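Local coordinates for protein 2-aminomuconate 6-semialdehyde dehydrogenase (Burkholderia cenocepacia, PDB 4U3W) that probably oxidises 2-aminomuconate 6-semialdehyde to 2-aminomuconate with a nicotinamide cofactor, as a member of the aldehyde dehydrogenase family, at residues A[74-79]-A[190-195]; A[158-163]-A[493-498]; A[371-376]-A[392-397]. One frame throughout, in Å; residues are numbered along the deposited sequence. Where two conformers were deposited one is given.

Interaction 1 (A[74-79]-A[190-195]); sequences AGWRDT and GNCVVA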
loop_
_atom_site.group_PDB
_atom_site.type_symbol
_atom_site.label_atom_id
_atom_site.label_comp_id
_atom_site.label_asym_id
_atom_site.label_seq_id
_atom_site.Cartn_x
_atom_site.Cartn_y
_atom_site.Cartn_z
ATOM N N ALA A 74 15.516 -18.691 22.731
ATOM C CA ALA A 74 16.327 -17.977 23.707
ATOM C C ALA A 74 16.184 -16.462 23.548
ATOM O O ALA A 74 16.780 -15.700 24.315
ATOM C CB ALA A 74 17.777 -18.364 23.607
ATOM N N GLY A 75 15.413 -16.019 22.559
ATOM C CA GLY A 75 15.048 -14.622 22.530
ATOM C C GLY A 75 15.228 -13.896 21.208
ATOM O O GLY A 75 14.761 -12.779 21.063
ATOM N N TRP A 76 15.902 -14.509 20.251
ATOM C CA TRP A 76 16.079 -13.858 18.945
ATOM C C TRP A 76 14.727 -13.649 18.297
ATOM O O TRP A 76 14.503 -12.662 17.558
ATOM C CB TRP A 76 16.967 -14.683 18.020
ATOM C CG TRP A 76 17.184 -13.989 16.659
ATOM C CD1 TRP A 76 16.636 -14.344 15.467
ATOM C CD2 TRP A 76 17.970 -12.807 16.403
ATOM N NE1 TRP A 76 17.057 -13.478 14.459
ATOM C CE2 TRP A 76 17.896 -12.543 15.007
ATOM C CE3 TRP A 76 18.776 -11.982 17.204
ATOM C CZ2 TRP A 76 18.580 -11.470 14.397
ATOM C CZ3 TRP A 76 19.469 -10.912 16.590
ATOM C CH2 TRP A 76 19.361 -10.675 15.198
ATOM N N ARG A 77 13.822 -14.591 18.576
ATOM C CA ARG A 77 12.449 -14.518 18.073
ATOM C C ARG A 77 11.720 -13.244 18.571
ATOM O O ARG A 77 10.868 -12.686 17.868
ATOM C CB ARG A 77 11.684 -15.778 18.493
ATOM C CG ARG A 77 10.243 -15.858 18.047
ATOM C CD ARG A 77 9.564 -17.029 18.729
ATOM N NE ARG A 77 9.601 -16.912 20.192
ATOM C CZ ARG A 77 9.386 -17.917 21.046
ATOM N NH1 ARG A 77 9.116 -19.137 20.598
ATOM N NH2 ARG A 77 9.441 -17.706 22.357
ATOM N N ASP A 78 12.073 -12.771 19.763
ATOM C CA ASP A 78 11.386 -11.636 20.322
ATOM C C ASP A 78 12.098 -10.264 20.106
ATOM O O ASP A 78 11.655 -9.235 20.649
ATOM C CB ASP A 78 11.165 -11.872 21.807
ATOM C CG ASP A 78 10.338 -13.138 22.090
ATOM O OD1 ASP A 78 9.316 -13.391 21.396
ATOM O OD2 ASP A 78 10.734 -13.875 23.018
ATOM N N THR A 79 13.168 -10.220 19.322
ATOM C CA THR A 79 13.785 -8.912 19.020
ATOM C C THR A 79 12.792 -7.974 18.300
ATOM O O THR A 79 11.913 -8.442 17.581
ATOM C CB THR A 79 15.055 -9.068 18.172
ATOM O OG1 THR A 79 14.811 -9.916 17.037
ATOM C CG2 THR A 79 16.189 -9.720 19.002
ATOM N N GLY A 190 13.817 -11.774 11.782
ATOM C CA GLY A 190 13.887 -12.366 13.102
ATOM C C GLY A 190 14.047 -13.863 13.057
ATOM O O GLY A 190 13.834 -14.531 14.085
ATOM N N ASN A 191 14.396 -14.410 11.880
ATOM C CA ASN A 191 14.716 -15.859 11.807
ATOM C C ASN A 191 16.119 -16.177 12.261
ATOM O O ASN A 191 17.001 -15.307 12.204
ATOM C CB ASN A 191 14.591 -16.399 10.379
ATOM C CG ASN A 191 13.248 -16.137 9.776
ATOM O OD1 ASN A 191 12.282 -16.854 10.067
ATOM N ND2 ASN A 191 13.161 -15.102 8.902
ATOM N N CYS A 192 16.363 -17.443 12.632
ATOM C CA CYS A 192 17.716 -17.931 12.667
ATOM C C CYS A 192 18.049 -18.604 11.325
ATOM O O CYS A 192 17.164 -18.965 10.545
ATOM C CB CYS A 192 17.918 -18.946 13.833
ATOM S SG CYS A 192 17.583 -18.051 15.439
ATOM N N VAL A 193 19.334 -18.813 11.074
ATOM C CA VAL A 193 19.797 -19.237 9.750
ATOM C C VAL A 193 20.795 -20.433 9.863
ATOM O O VAL A 193 21.669 -20.411 10.712
ATOM C CB VAL A 193 20.478 -18.032 9.036
ATOM C CG1 VAL A 193 21.407 -18.469 7.928
ATOM C CG2 VAL A 193 19.420 -16.988 8.539
ATOM N N VAL A 194 20.670 -21.416 8.986
ATOM C CA VAL A 194 21.670 -22.434 8.759
ATOM C C VAL A 194 21.999 -22.349 7.273
ATOM O O VAL A 194 21.130 -22.595 6.430
ATOM C CB VAL A 194 21.174 -23.854 9.090
ATOM C CG1 VAL A 194 22.280 -24.929 8.703
ATOM C CG2 VAL A 194 20.822 -23.952 10.563
ATOM N N ALA A 195 23.233 -21.947 6.974
ATOM C CA ALA A 195 23.587 -21.588 5.621
ATOM C C ALA A 195 24.745 -22.418 5.105
ATOM O O ALA A 195 25.771 -22.528 5.757
ATOM C CB ALA A 195 23.956 -20.103 5.539
#
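Trp76, near the end of helix 58-76, lays the pyrrole end of its indole against the Schellman motif that closes helix 175-188 and leads into strand 192-196. Two ring atoms do the touching. Trp76 CD1 lies 3.1 Å from Gly190 O. Trp76 NE1 gives a weak bond to Asn191 O at 2.9 Å, bent to 125° at the hydrogen. Two successive carbonyls are thus met by one end of the ring system. Cys192 SG joins them 3.8 Å from Trp76 CD1, in an oblique sulfur-aromatic contact. The torsions set this up: Trp76 CG is anti to its backbone N (chi1 -179°), carrying the indole across to the turn, and Gly190 takes a positive phi as the C-prime residue of the motif.

One shell out, Gln72 NE2 of the same helix hydrogen-bonds Gly190 O, so this buried carbonyl has a proper donor. The CB of Asn191 points away from the 74-79 segment, and its amide is held by other partners, ND2 bonding to Ala186 O and Tyr494 O and OD1 accepting from Gly164 N. Leu217, Val221 and Trp87 pack around the indole. Trp76 to Thr79 form a type I turn, and Thr79 OG1, also bonded to Arg84 NE, donates to Trp76 O at 2.8 Å, in the plane of that carbonyl.

Interaction 2 (A[158-163]-A[493-498]); sequences VTRKPL and FYSELT. With MG (magnesium ion), chain E.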
loop_
_atom_site.group_PDB
_atom_site.type_symbol
_atom_site.label_atom_id
_atom_site.label_comp_id
_atom_site.label_asym_id
_atom_site.label_seq_id
_atom_site.Cartn_x
_atom_site.Cartn_y
_atom_site.Cartn_z
ATOM N N VAL A 158 -2.953 -7.650 10.492
ATOM C CA VAL A 158 -2.046 -8.683 10.039
ATOM C C VAL A 158 -0.666 -8.543 10.651
ATOM O O VAL A 158 -0.020 -7.532 10.452
ATOM C CB VAL A 158 -1.920 -8.680 8.506
ATOM C CG1 VAL A 158 -0.950 -9.818 8.084
ATOM C CG2 VAL A 158 -3.298 -8.894 7.917
ATOM N N THR A 159 -0.255 -9.528 11.467
ATOM C CA THR A 159 1.051 -9.516 12.119
ATOM C C THR A 159 2.022 -10.437 11.367
ATOM O O THR A 159 1.602 -11.291 10.588
ATOM C CB THR A 159 0.981 -9.986 13.582
ATOM O OG1 THR A 159 0.680 -11.398 13.630
ATOM C CG2 THR A 159 -0.088 -9.197 14.350
ATOM N N ARG A 160 3.325 -10.241 11.572
ATOM C CA ARG A 160 4.366 -11.085 10.949
ATOM C C ARG A 160 5.229 -11.548 12.094
ATOM O O ARG A 160 5.502 -10.768 13.027
ATOM C CB ARG A 160 5.186 -10.302 9.926
ATOM C CG ARG A 160 4.437 -9.882 8.647
ATOM C CD ARG A 160 5.502 -9.460 7.612
ATOM N NE ARG A 160 4.993 -8.882 6.371
ATOM C CZ ARG A 160 5.184 -7.606 6.005
ATOM N NH1 ARG A 160 5.866 -6.781 6.793
ATOM N NH2 ARG A 160 4.690 -7.139 4.854
ATOM N N LYS A 161 5.586 -12.828 12.104
ATOM C CA LYS A 161 6.559 -13.296 13.044
ATOM C C LYS A 161 7.560 -14.119 12.182
ATOM O O LYS A 161 7.246 -14.470 11.038
ATOM C CB LYS A 161 5.898 -14.130 14.209
ATOM C CG LYS A 161 5.086 -15.361 13.780
ATOM C CD LYS A 161 4.587 -16.299 14.997
ATOM C CE LYS A 161 3.467 -15.624 15.790
ATOM N NZ LYS A 161 2.290 -15.309 14.935
ATOM N N PRO A 162 8.738 -14.426 12.714
ATOM C CA PRO A 162 9.661 -15.222 11.892
ATOM C C PRO A 162 9.054 -16.589 11.486
ATOM O O PRO A 162 8.290 -17.134 12.319
ATOM C CB PRO A 162 10.846 -15.458 12.835
ATOM C CG PRO A 162 10.679 -14.533 14.007
ATOM C CD PRO A 162 9.239 -14.196 14.089
ATOM N N LEU A 163 9.379 -17.131 10.296
ATOM C CA LEU A 163 9.161 -18.581 10.012
ATOM C C LEU A 163 9.835 -19.483 11.051
ATOM O O LEU A 163 9.262 -20.487 11.505
ATOM C CB LEU A 163 9.689 -18.967 8.634
ATOM C CG LEU A 163 9.010 -18.485 7.355
ATOM C CD1 LEU A 163 9.744 -18.987 6.104
ATOM C CD2 LEU A 163 7.604 -19.036 7.363
ATOM N N PHE A 493 7.985 -13.402 2.616
ATOM C CA PHE A 493 8.469 -14.772 2.518
ATOM C C PHE A 493 9.123 -15.246 3.821
ATOM O O PHE A 493 8.884 -16.368 4.266
ATOM C CB PHE A 493 9.484 -14.987 1.413
ATOM C CG PHE A 493 10.020 -16.377 1.420
ATOM C CD1 PHE A 493 9.225 -17.424 0.959
ATOM C CD2 PHE A 493 11.288 -16.674 1.941
ATOM C CE1 PHE A 493 9.694 -18.767 0.987
ATOM C CE2 PHE A 493 11.768 -18.001 1.986
ATOM C CZ PHE A 493 10.973 -19.051 1.498
ATOM N N TYR A 494 9.990 -14.421 4.381
ATOM C CA TYR A 494 10.738 -14.809 5.561
ATOM C C TYR A 494 9.941 -14.654 6.875
ATOM O O TYR A 494 10.550 -14.705 7.957
ATOM C CB TYR A 494 12.039 -14.006 5.636
ATOM C CG TYR A 494 12.992 -14.364 4.498
ATOM C CD1 TYR A 494 13.820 -15.502 4.573
ATOM C CD2 TYR A 494 13.046 -13.581 3.344
ATOM C CE1 TYR A 494 14.674 -15.841 3.519
ATOM C CE2 TYR A 494 13.895 -13.897 2.291
ATOM C CZ TYR A 494 14.712 -15.011 2.375
ATOM O OH TYR A 494 15.535 -15.311 1.325
ATOM N N SER A 495 8.618 -14.449 6.768
ATOM C CA SER A 495 7.709 -14.349 7.918
ATOM C C SER A 495 6.479 -15.250 7.791
ATOM O O SER A 495 6.004 -15.480 6.672
ATOM C CB SER A 495 7.192 -12.908 8.101
ATOM O OG SER A 495 8.232 -12.056 8.488
ATOM N N GLU A 496 5.912 -15.668 8.928
ATOM C CA GLU A 496 4.547 -16.204 8.882
ATOM C C GLU A 496 3.584 -15.017 9.123
ATOM O O GLU A 496 3.748 -14.290 10.105
ATOM C CB GLU A 496 4.295 -17.312 9.923
ATOM C CG GLU A 496 4.720 -18.786 9.472
ATOM C CD GLU A 496 4.006 -19.378 8.190
ATOM O OE1 GLU A 496 3.028 -18.843 7.671
ATOM O OE2 GLU A 496 4.460 -20.421 7.694
ATOM N N LEU A 497 2.629 -14.823 8.210
ATOM C CA LEU A 497 1.554 -13.833 8.380
ATOM C C LEU A 497 0.494 -14.434 9.286
ATOM O O LEU A 497 0.073 -15.574 9.048
ATOM C CB LEU A 497 0.897 -13.477 7.058
ATOM C CG LEU A 497 1.591 -12.411 6.233
ATOM C CD1 LEU A 497 3.045 -12.814 5.966
ATOM C CD2 LEU A 497 0.798 -12.128 4.935
ATOM N N THR A 498 0.042 -13.665 10.268
ATOM C CA THR A 498 -1.109 -14.076 11.051
ATOM C C THR A 498 -2.155 -12.975 10.989
ATOM O O THR A 498 -1.836 -11.820 11.240
ATOM C CB THR A 498 -0.758 -14.359 12.540
ATOM O OG1 THR A 498 0.209 -15.408 12.614
ATOM C CG2 THR A 498 -2.078 -14.779 13.381
HETATM MG MG MG E . 5.333 -15.911 4.846
HETATM O O HOH W 1 6.486 -17.536 3.756
HETATM O O HOH W 2 3.202 -16.809 5.885
#
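The ring of Tyr494 has Phe493 CD2 over its centre on one face, 3.6 Å above the plane, and the Phe493 ring turns its edge to Tyr494 CD2 in return. The third flat group, the Arg160 guanidinium, has Leu497 CD1 at its edge near the plane; its NE is salt-bridged to Asp492.

After helix 487-493, strand 495-503 runs antiparallel to strand 153-169, in what matches the oligomerisation sheet of aldehyde dehydrogenases. Thr159 with Thr498 and Lys161 with Glu496 are the hydrogen-bonded pairs. Thr159 N donates to Thr498 O at 2.8 Å. Glu496 N donates to Lys161 O, nearly along the C=O axis. Beyond them Leu163 crosses Glu496 at about a right angle, Leu163 CD2 3.5 Å from Glu496 OE2. Lys161 NZ and Thr498 OG1 are hydrogen-bonded to Ile455 O and Thr457 O of the second subunit, and Glu496 OE1 forms a salt bridge with Arg484 of that subunit.

Magnesium binds Ser495 O at 2.0 Å, Asp492 O and two waters. One water donates to Phe493 O, the other to Glu496 OE1 while accepting from Leu497 N. The cation thus ties the helix end to the strand start and probably polarises the Ser495 carbonyl.

Interaction 3 (A[371-376]-A[392-397]); sequences VVTGGG and PTIWTG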
loop_
_atom_site.group_PDB
_atom_site.type_symbol
_atom_site.label_atom_id
_atom_site.label_comp_id
_atom_site.label_asym_id
_atom_site.label_seq_id
_atom_site.Cartn_x
_atom_site.Cartn_y
_atom_site.Cartn_z
ATOM N N VAL A 371 31.634 -20.051 -35.829
ATOM C CA VAL A 371 32.338 -19.482 -34.677
ATOM C C VAL A 371 32.941 -18.142 -35.049
ATOM O O VAL A 371 33.978 -18.075 -35.701
ATOM C CB VAL A 371 33.460 -20.399 -34.151
ATOM C CG1 VAL A 371 34.150 -19.765 -32.947
ATOM C CG2 VAL A 371 32.898 -21.778 -33.792
ATOM N N VAL A 372 32.272 -17.075 -34.615
ATOM C CA VAL A 372 32.680 -15.713 -34.944
ATOM C C VAL A 372 33.948 -15.338 -34.177
ATOM O O VAL A 372 34.853 -14.736 -34.719
ATOM C CB VAL A 372 31.541 -14.704 -34.619
ATOM C CG1 VAL A 372 32.039 -13.274 -34.715
ATOM C CG2 VAL A 372 30.332 -14.939 -35.558
ATOM N N THR A 373 34.004 -15.709 -32.905
ATOM C CA THR A 373 35.225 -15.528 -32.142
ATOM C C THR A 373 35.281 -16.542 -30.989
ATOM O O THR A 373 34.246 -17.086 -30.576
ATOM C CB THR A 373 35.343 -14.070 -31.587
ATOM O OG1 THR A 373 36.636 -13.905 -30.994
ATOM C CG2 THR A 373 34.271 -13.784 -30.509
ATOM N N GLY A 374 36.476 -16.834 -30.486
ATOM C CA GLY A 374 36.579 -17.726 -29.337
ATOM C C GLY A 374 36.373 -19.201 -29.648
ATOM O O GLY A 374 36.898 -19.692 -30.610
ATOM N N GLY A 375 35.660 -19.934 -28.802
ATOM C CA GLY A 375 35.421 -21.348 -29.104
ATOM C C GLY A 375 36.371 -22.310 -28.424
ATOM O O GLY A 375 36.337 -23.516 -28.697
ATOM N N GLY A 376 37.231 -21.820 -27.539
ATOM C CA GLY A 376 38.208 -22.714 -26.909
ATOM C C GLY A 376 38.846 -22.014 -25.738
ATOM O O GLY A 376 38.385 -20.963 -25.323
ATOM N N PRO A 392 36.020 -15.656 -24.540
ATOM C CA PRO A 392 34.699 -15.143 -24.933
ATOM C C PRO A 392 34.292 -15.683 -26.299
ATOM O O PRO A 392 35.090 -15.627 -27.212
ATOM C CB PRO A 392 34.904 -13.610 -25.044
ATOM C CG PRO A 392 36.231 -13.304 -24.448
ATOM C CD PRO A 392 37.033 -14.593 -24.389
ATOM N N THR A 393 33.064 -16.167 -26.444
ATOM C CA THR A 393 32.675 -16.863 -27.672
ATOM C C THR A 393 31.371 -16.300 -28.229
ATOM O O THR A 393 30.474 -15.984 -27.474
ATOM C CB THR A 393 32.556 -18.388 -27.395
ATOM O OG1 THR A 393 33.826 -18.854 -26.934
ATOM C CG2 THR A 393 32.138 -19.175 -28.617
ATOM N N ILE A 394 31.317 -16.106 -29.548
ATOM C CA ILE A 394 30.113 -15.663 -30.245
ATOM C C ILE A 394 29.795 -16.669 -31.362
ATOM O O ILE A 394 30.672 -17.021 -32.135
ATOM C CB ILE A 394 30.317 -14.243 -30.863
ATOM C CG1 ILE A 394 30.609 -13.177 -29.791
ATOM C CG2 ILE A 394 29.140 -13.820 -31.751
ATOM C CD1 ILE A 394 31.144 -11.857 -30.470
ATOM N N TRP A 395 28.544 -17.137 -31.429
ATOM C CA TRP A 395 28.069 -18.008 -32.519
ATOM C C TRP A 395 26.999 -17.317 -33.377
ATOM O O TRP A 395 26.285 -16.430 -32.890
ATOM C CB TRP A 395 27.456 -19.279 -31.977
ATOM C CG TRP A 395 28.403 -20.166 -31.222
ATOM C CD1 TRP A 395 29.690 -20.464 -31.550
ATOM C CD2 TRP A 395 28.125 -20.849 -29.988
ATOM N NE1 TRP A 395 30.232 -21.297 -30.590
ATOM C CE2 TRP A 395 29.288 -21.550 -29.629
ATOM C CE3 TRP A 395 26.996 -20.942 -29.171
ATOM C CZ2 TRP A 395 29.363 -22.320 -28.478
ATOM C CZ3 TRP A 395 27.067 -21.693 -28.028
ATOM C CH2 TRP A 395 28.243 -22.393 -27.700
ATOM N N THR A 396 26.881 -17.752 -34.636
ATOM C CA THR A 396 25.689 -17.503 -35.442
ATOM C C THR A 396 25.240 -18.769 -36.207
ATOM O O THR A 396 25.925 -19.806 -36.172
ATOM C CB THR A 396 25.915 -16.343 -36.486
ATOM O OG1 THR A 396 27.050 -16.655 -37.291
ATOM C CG2 THR A 396 26.172 -15.015 -35.794
ATOM N N GLY A 397 24.099 -18.701 -36.899
ATOM C CA GLY A 397 23.715 -19.796 -37.798
ATOM C C GLY A 397 22.910 -20.941 -37.212
ATOM O O GLY A 397 22.566 -21.867 -37.915
HETATM O O HOH W 3 37.425 -14.409 -28.225
#
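This is an antiparallel edge-strand pairing, in which strand 370-373 closes one side of a seven-stranded sheet by lying along strand 393-396. Val371 faces Trp395 as a non-hydrogen-bonded pair, with Val371 CG2 4.1 Å from Trp395 CD1 at the edge of the indole, near its plane. The two side chains lie alongside each other and point the same way, and Phe361 meets the Trp395 ring steeply.

One residue later the register slips by one. Val372 N donates to Ile394 O at 3.0 Å, and the helical backbone angles that follow (psi -42°) bring Thr373 opposite the same Ile394. That makes a beta bulge at the margin of what corresponds to the catalytic domain of aldehyde dehydrogenases. Ile394 N returns a longer bond to Thr373 O, 3.3 Å, from above the carbonyl plane.

The extra residue lets two side chains close on Ile394. Val372 CB packs 3.8 Å from Ile394 CG2. Thr373 CG2, in the crowded position between its backbone N and carbonyl carbon, sits 3.7 Å from Ile394 CD1. Thr373 OG1 instead bonds Gln331 NE2 and a water that donates to Pro392 O. Leu326 of helix 319-331 covers Ile394. Past the bulge Gly374, at positive phi, brings its CA to 3.3 Å from Pro392 O in a CA-H...O contact, and Gly375 N donates to Thr393 OG1 at 2.8 Å.

How the interactions relate
Interactions 1 and 2 are neighbours, centres 13 Å apart, and both reach one mixed sheet, in which strands 192-196 and 153-169 lie side by side. They join at Asn191 and Gly190, where Gly190 O packs 3.2 Å from Pro162 CG. Along the chain their segments alternate: 74-79, 158-163, 190-195, then 493-498, which pairs with a strand from much earlier in the sequence. Interaction 3 falls between 190-195 and 493-498, about 49 Å from either of the others by centres and across the chain's centre, in a separate seven-stranded sheet. After that sheet the chain re-enters the first at 481-482 and ends in strand 495-503, beside 153-169, where other subunits are touched.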